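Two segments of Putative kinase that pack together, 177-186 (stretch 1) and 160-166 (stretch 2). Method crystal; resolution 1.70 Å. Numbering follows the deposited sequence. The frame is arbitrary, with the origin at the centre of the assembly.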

ATOM      1  N   ALA B 177       8.617 -18.093  19.101  1.00 26.02           N
ATOM      2  CA  ALA B 177       7.427 -18.656  19.727  1.00 25.52           C
ATOM      3  C   ALA B 177       6.194 -17.889  19.269  1.00 23.84           C
ATOM      4  O   ALA B 177       5.146 -18.480  18.975  1.00 22.42           O
ATOM      5  CB  ALA B 177       7.558 -18.634  21.258  1.00 25.80           C
ATOM      6  N   ILE B 178       6.324 -16.567  19.168  1.00 23.34           N
ATOM      7  CA  ILE B 178       5.222 -15.719  18.728  1.00 25.32           C
ATOM      8  C   ILE B 178       4.908 -16.002  17.259  1.00 24.49           C
ATOM      9  O   ILE B 178       3.758 -16.198  16.900  1.00 24.60           O
ATOM     10  CB  ILE B 178       5.533 -14.233  18.971  1.00 25.88           C
ATOM     11  CG1 ILE B 178       5.716 -13.980  20.481  1.00 27.58           C
ATOM     12  CG2 ILE B 178       4.418 -13.373  18.408  1.00 27.29           C
ATOM     13  CD1 ILE B 178       6.421 -12.677  20.809  1.00 30.64           C
ATOM     14  N   VAL B 179       5.932 -16.099  16.415  1.00 23.85           N
ATOM     15  CA  VAL B 179       5.719 -16.476  15.022  1.00 24.86           C
ATOM     16  C   VAL B 179       5.023 -17.838  14.925  1.00 26.31           C
ATOM     17  O   VAL B 179       4.072 -17.983  14.161  1.00 26.65           O
ATOM     18  CB  VAL B 179       7.033 -16.515  14.221  1.00 26.56           C
ATOM     19  CG1 VAL B 179       6.813 -17.170  12.846  1.00 29.44           C
ATOM     20  CG2 VAL B 179       7.606 -15.111  14.067  1.00 30.81           C
ATOM     21  N   GLN B 180       5.481 -18.822  15.705  1.00 23.72           N
ATOM     22  CA  GLN B 180       4.854 -20.162  15.695  1.00 24.19           C
ATOM     23  C   GLN B 180       3.388 -20.150  16.134  1.00 22.76           C
ATOM     24  O   GLN B 180       2.571 -20.901  15.586  1.00 21.74           O
ATOM     25  CB  GLN B 180       5.638 -21.169  16.546  1.00 25.95           C
ATOM     26  CG  GLN B 180       7.001 -21.506  15.979  1.00 32.51           C
ATOM     27  CD  GLN B 180       6.942 -21.788  14.500  1.00 39.08           C
ATOM     28  OE1 GLN B 180       6.131 -22.597  14.044  1.00 34.53           O
ATOM     29  NE2 GLN B 180       7.788 -21.102  13.732  1.00 45.26           N
ATOM     30  N   TRP B 181       3.076 -19.338  17.138  1.00 20.53           N
ATOM     31  CA  TRP B 181       1.692 -19.141  17.568  1.00 21.38           C
ATOM     32  C   TRP B 181       0.808 -18.718  16.393  1.00 22.56           C
ATOM     33  O   TRP B 181      -0.248 -19.314  16.158  1.00 24.12           O
ATOM     34  CB  TRP B 181       1.628 -18.128  18.705  1.00 22.68           C
ATOM     35  CG  TRP B 181       0.231 -17.956  19.271  1.00 24.59           C
ATOM     36  CD1 TRP B 181      -0.346 -18.665  20.279  1.00 23.35           C
ATOM     37  CD2 TRP B 181      -0.746 -17.006  18.839  1.00 19.74           C
ATOM     38  NE1 TRP B 181      -1.617 -18.206  20.504  1.00 23.79           N
ATOM     39  CE2 TRP B 181      -1.895 -17.194  19.631  1.00 24.84           C
ATOM     40  CE3 TRP B 181      -0.761 -16.012  17.858  1.00 24.20           C
ATOM     41  CZ2 TRP B 181      -3.052 -16.419  19.466  1.00 23.27           C
ATOM     42  CZ3 TRP B 181      -1.899 -15.247  17.702  1.00 24.44           C
ATOM     43  CH2 TRP B 181      -3.026 -15.455  18.502  1.00 27.95           C
ATOM     44  N   VAL B 182       1.257 -17.713  15.643  1.00 23.27           N
ATOM     45  CA  VAL B 182       0.549 -17.283  14.432  1.00 24.40           C
ATOM     46  C   VAL B 182       0.492 -18.410  13.385  1.00 24.90           C
ATOM     47  O   VAL B 182      -0.562 -18.667  12.817  1.00 25.13           O
ATOM     48  CB  VAL B 182       1.184 -16.002  13.791  1.00 24.74           C
ATOM     49  CG1 VAL B 182       0.444 -15.622  12.522  1.00 28.96           C
ATOM     50  CG2 VAL B 182       1.155 -14.846  14.751  1.00 26.89           C
ATOM     51  N   ARG B 183       1.611 -19.095  13.137  1.00 28.26           N
ATOM     52  CA  ARG B 183       1.614 -20.188  12.154  1.00 29.94           C
ATOM     53  C   ARG B 183       0.578 -21.244  12.481  1.00 31.77           C
ATOM     54  O   ARG B 183      -0.156 -21.681  11.597  1.00 33.26           O
ATOM     55  CB  ARG B 183       2.997 -20.846  12.026  1.00 31.31           C
ATOM     56  CG  ARG B 183       4.015 -19.964  11.379  1.00 37.57           C
ATOM     57  CD  ARG B 183       5.325 -20.689  11.105  1.00 44.16           C
ATOM     58  NE  ARG B 183       5.234 -21.581   9.949  1.00 47.70           N
ATOM     59  CZ  ARG B 183       5.147 -22.912   9.995  1.00 53.05           C
ATOM     60  NH1 ARG B 183       5.128 -23.571  11.151  1.00 54.50           N
ATOM     61  NH2 ARG B 183       5.084 -23.603   8.856  1.00 55.18           N
ATOM     62  N   GLN B 184       0.509 -21.651  13.748  1.00 32.63           N
ATOM     63  CA  GLN B 184      -0.456 -22.666  14.158  1.00 32.92           C
ATOM     64  C   GLN B 184      -1.851 -22.197  13.785  1.00 35.85           C
ATOM     65  O   GLN B 184      -2.622 -22.934  13.163  1.00 34.90           O
ATOM     66  CB  GLN B 184      -0.374 -22.946  15.656  1.00 32.71           C
ATOM     67  N   HIS B 185      -2.156 -20.946  14.121  1.00 36.66           N
ATOM     68  CA  HIS B 185      -3.463 -20.385  13.795  1.00 38.04           C
ATOM     69  C   HIS B 185      -3.718 -20.189  12.288  1.00 40.35           C
ATOM     70  O   HIS B 185      -4.856 -20.327  11.834  1.00 42.46           O
ATOM     71  CB  HIS B 185      -3.705 -19.118  14.621  1.00 37.82           C
ATOM     72  CG  HIS B 185      -3.959 -19.408  16.064  1.00 34.25           C
ATOM     73  ND1 HIS B 185      -5.151 -19.934  16.506  1.00 36.74           N
ATOM     74  CD2 HIS B 185      -3.167 -19.306  17.156  1.00 33.85           C
ATOM     75  CE1 HIS B 185      -5.091 -20.120  17.814  1.00 36.22           C
ATOM     76  NE2 HIS B 185      -3.896 -19.748  18.232  1.00 38.33           N
ATOM     77  N   LEU B 186      -2.676 -19.910  11.511  1.00 41.78           N
ATOM     78  CA  LEU B 186      -2.806 -19.850  10.050  1.00 44.20           C
ATOM     79  C   LEU B 186      -3.089 -21.242   9.480  1.00 48.31           C
ATOM     80  O   LEU B 186      -3.845 -21.385   8.511  1.00 49.02           O
ATOM     81  CB  LEU B 186      -1.527 -19.331   9.381  1.00 43.15           C
ATOM     82  CG  LEU B 186      -1.109 -17.879   9.562  1.00 40.21           C
ATOM     83  CD1 LEU B 186       0.248 -17.658   8.937  1.00 37.42           C
ATOM     84  CD2 LEU B 186      -2.140 -16.947   8.956  1.00 41.20           C
TER
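Stretch 2 160-166: GPLLTVD

Stretch 2 packs on the helix through Trp181, whose indole presents one face to Leu163. Leu163 CB stands 3.6 Å from the centroid of the six-membered ring of Trp181, 9° off the ring normal, a CH-pi contact over the face; the closest atom pair is Leu163 CB to Trp181 CH2, also 3.6 Å. Trp181 has chi1 t, and its CH2 also lies 3.8 Å from the backbone C of Leu162 and 3.7 Å from Pro161 CB. Towards the start of the helix segment, Ile178 (chi1 m, chi2 t) meets two strand residues, its CG2 lying 3.9 Å from Leu163 CD2 and its CD1 3.9 Å from Val165 CG1. Leu163 and Val165 both have chi1 t.

The order of these pairs matches the run of the two backbones. Residues 162-166 form an extended strand, preceded by Gly160 and Pro161 in a non-regular segment; 177-186 is helical throughout and part of a longer helix. The axes run antiparallel, at 176°, and approach to 10.4 Å, so Ile178, Trp181 and His185, roughly one helical turn apart, match Val165, Leu163 and Pro161 in reverse order. Strand alternation points Leu163 and Val165 toward the helix, while Leu162 points away and Thr164 makes no contact with it.

At the other end from Ile178, His185 (chi1 m) places its ring against the proline. Pro161 CB lies 3.9 Å from the centroid of the His185 imidazole, 16° off the normal, a second CH-pi contact over the face, and Pro161 CG is 3.6 Å from His185 ND1. No hydrogen bond crosses the contact, which buries 334 Å² summed over both sides. Beyond it, on the helix, Arg183 NH1 donates to Gln180 OE1 at 3.2 Å.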

ATOM      1  N   GLY B 160     -11.872 -14.363  16.512  1.00 28.53           N
ATOM      2  CA  GLY B 160     -10.604 -14.960  16.198  1.00 27.28           C
ATOM      3  C   GLY B 160      -9.653 -14.863  17.360  1.00 27.08           C
ATOM      4  O   GLY B 160      -9.936 -14.230  18.374  1.00 28.20           O
ATOM      5  N   PRO B 161      -8.516 -15.518  17.218  1.00 25.07           N
ATOM      6  CA  PRO B 161      -7.546 -15.595  18.292  1.00 25.83           C
ATOM      7  C   PRO B 161      -6.882 -14.259  18.596  1.00 22.72           C
ATOM      8  O   PRO B 161      -6.748 -13.408  17.714  1.00 25.75           O
ATOM      9  CB  PRO B 161      -6.515 -16.605  17.770  1.00 26.19           C
ATOM     10  CG  PRO B 161      -6.720 -16.718  16.362  1.00 27.32           C
ATOM     11  CD  PRO B 161      -8.104 -16.280  16.028  1.00 26.72           C
ATOM     12  N   LEU B 162      -6.508 -14.092  19.862  1.00 22.06           N
ATOM     13  CA  LEU B 162      -5.797 -12.915  20.334  1.00 22.41           C
ATOM     14  C   LEU B 162      -4.637 -13.354  21.226  1.00 22.46           C
ATOM     15  O   LEU B 162      -4.817 -14.179  22.129  1.00 21.79           O
ATOM     16  CB  LEU B 162      -6.733 -11.994  21.131  1.00 22.72           C
ATOM     17  CG  LEU B 162      -6.116 -10.813  21.886  1.00 24.74           C
ATOM     18  CD1 LEU B 162      -5.559  -9.755  20.931  1.00 23.64           C
ATOM     19  CD2 LEU B 162      -7.128 -10.178  22.828  1.00 26.39           C
ATOM     20  N   LEU B 163      -3.458 -12.823  20.954  1.00 21.71           N
ATOM     21  CA  LEU B 163      -2.282 -13.058  21.794  1.00 22.74           C
ATOM     22  C   LEU B 163      -1.865 -11.724  22.319  1.00 23.25           C
ATOM     23  O   LEU B 163      -1.724 -10.803  21.535  1.00 23.54           O
ATOM     24  CB  LEU B 163      -1.132 -13.612  20.960  1.00 21.83           C
ATOM     25  CG  LEU B 163       0.210 -13.828  21.691  1.00 24.43           C
ATOM     26  CD1 LEU B 163       0.040 -14.917  22.695  1.00 24.11           C
ATOM     27  CD2 LEU B 163       1.312 -14.157  20.690  1.00 22.95           C
ATOM     28  N   THR B 164      -1.634 -11.617  23.625  1.00 23.42           N
ATOM     29  CA  THR B 164      -1.048 -10.401  24.203  1.00 23.56           C
ATOM     30  C   THR B 164       0.394 -10.655  24.571  1.00 25.55           C
ATOM     31  O   THR B 164       0.719 -11.641  25.255  1.00 26.54           O
ATOM     32  CB  THR B 164      -1.811  -9.880  25.406  1.00 26.62           C
ATOM     33  OG1 THR B 164      -3.098  -9.448  24.976  1.00 26.21           O
ATOM     34  CG2 THR B 164      -1.077  -8.705  26.052  1.00 25.64           C
ATOM     35  N   VAL B 165       1.251  -9.769  24.082  1.00 24.45           N
ATOM     36  CA  VAL B 165       2.684  -9.854  24.281  1.00 24.61           C
ATOM     37  C   VAL B 165       3.181  -8.653  25.110  1.00 25.33           C
ATOM     38  O   VAL B 165       3.140  -7.495  24.678  1.00 26.65           O
ATOM     39  CB  VAL B 165       3.410  -9.964  22.926  1.00 27.77           C
ATOM     40  CG1 VAL B 165       4.923  -9.985  23.130  1.00 28.23           C
ATOM     41  CG2 VAL B 165       2.930 -11.217  22.186  1.00 26.59           C
ATOM     42  N   ASP B 166       3.643  -8.943  26.323  1.00 24.81           N
ATOM     43  CA  ASP B 166       4.193  -7.927  27.209  1.00 27.37           C
ATOM     44  C   ASP B 166       5.697  -7.816  26.949  1.00 28.02           C
ATOM     45  O   ASP B 166       6.464  -8.762  27.180  1.00 29.95           O
ATOM     46  CB  ASP B 166       3.885  -8.271  28.675  1.00 28.01           C
ATOM     47  CG  ASP B 166       4.156  -7.106  29.634  1.00 36.12           C
ATOM     48  OD1 ASP B 166       5.072  -6.282  29.394  1.00 31.04           O
ATOM     49  OD2 ASP B 166       3.445  -7.031  30.663  1.00 49.99           O
TER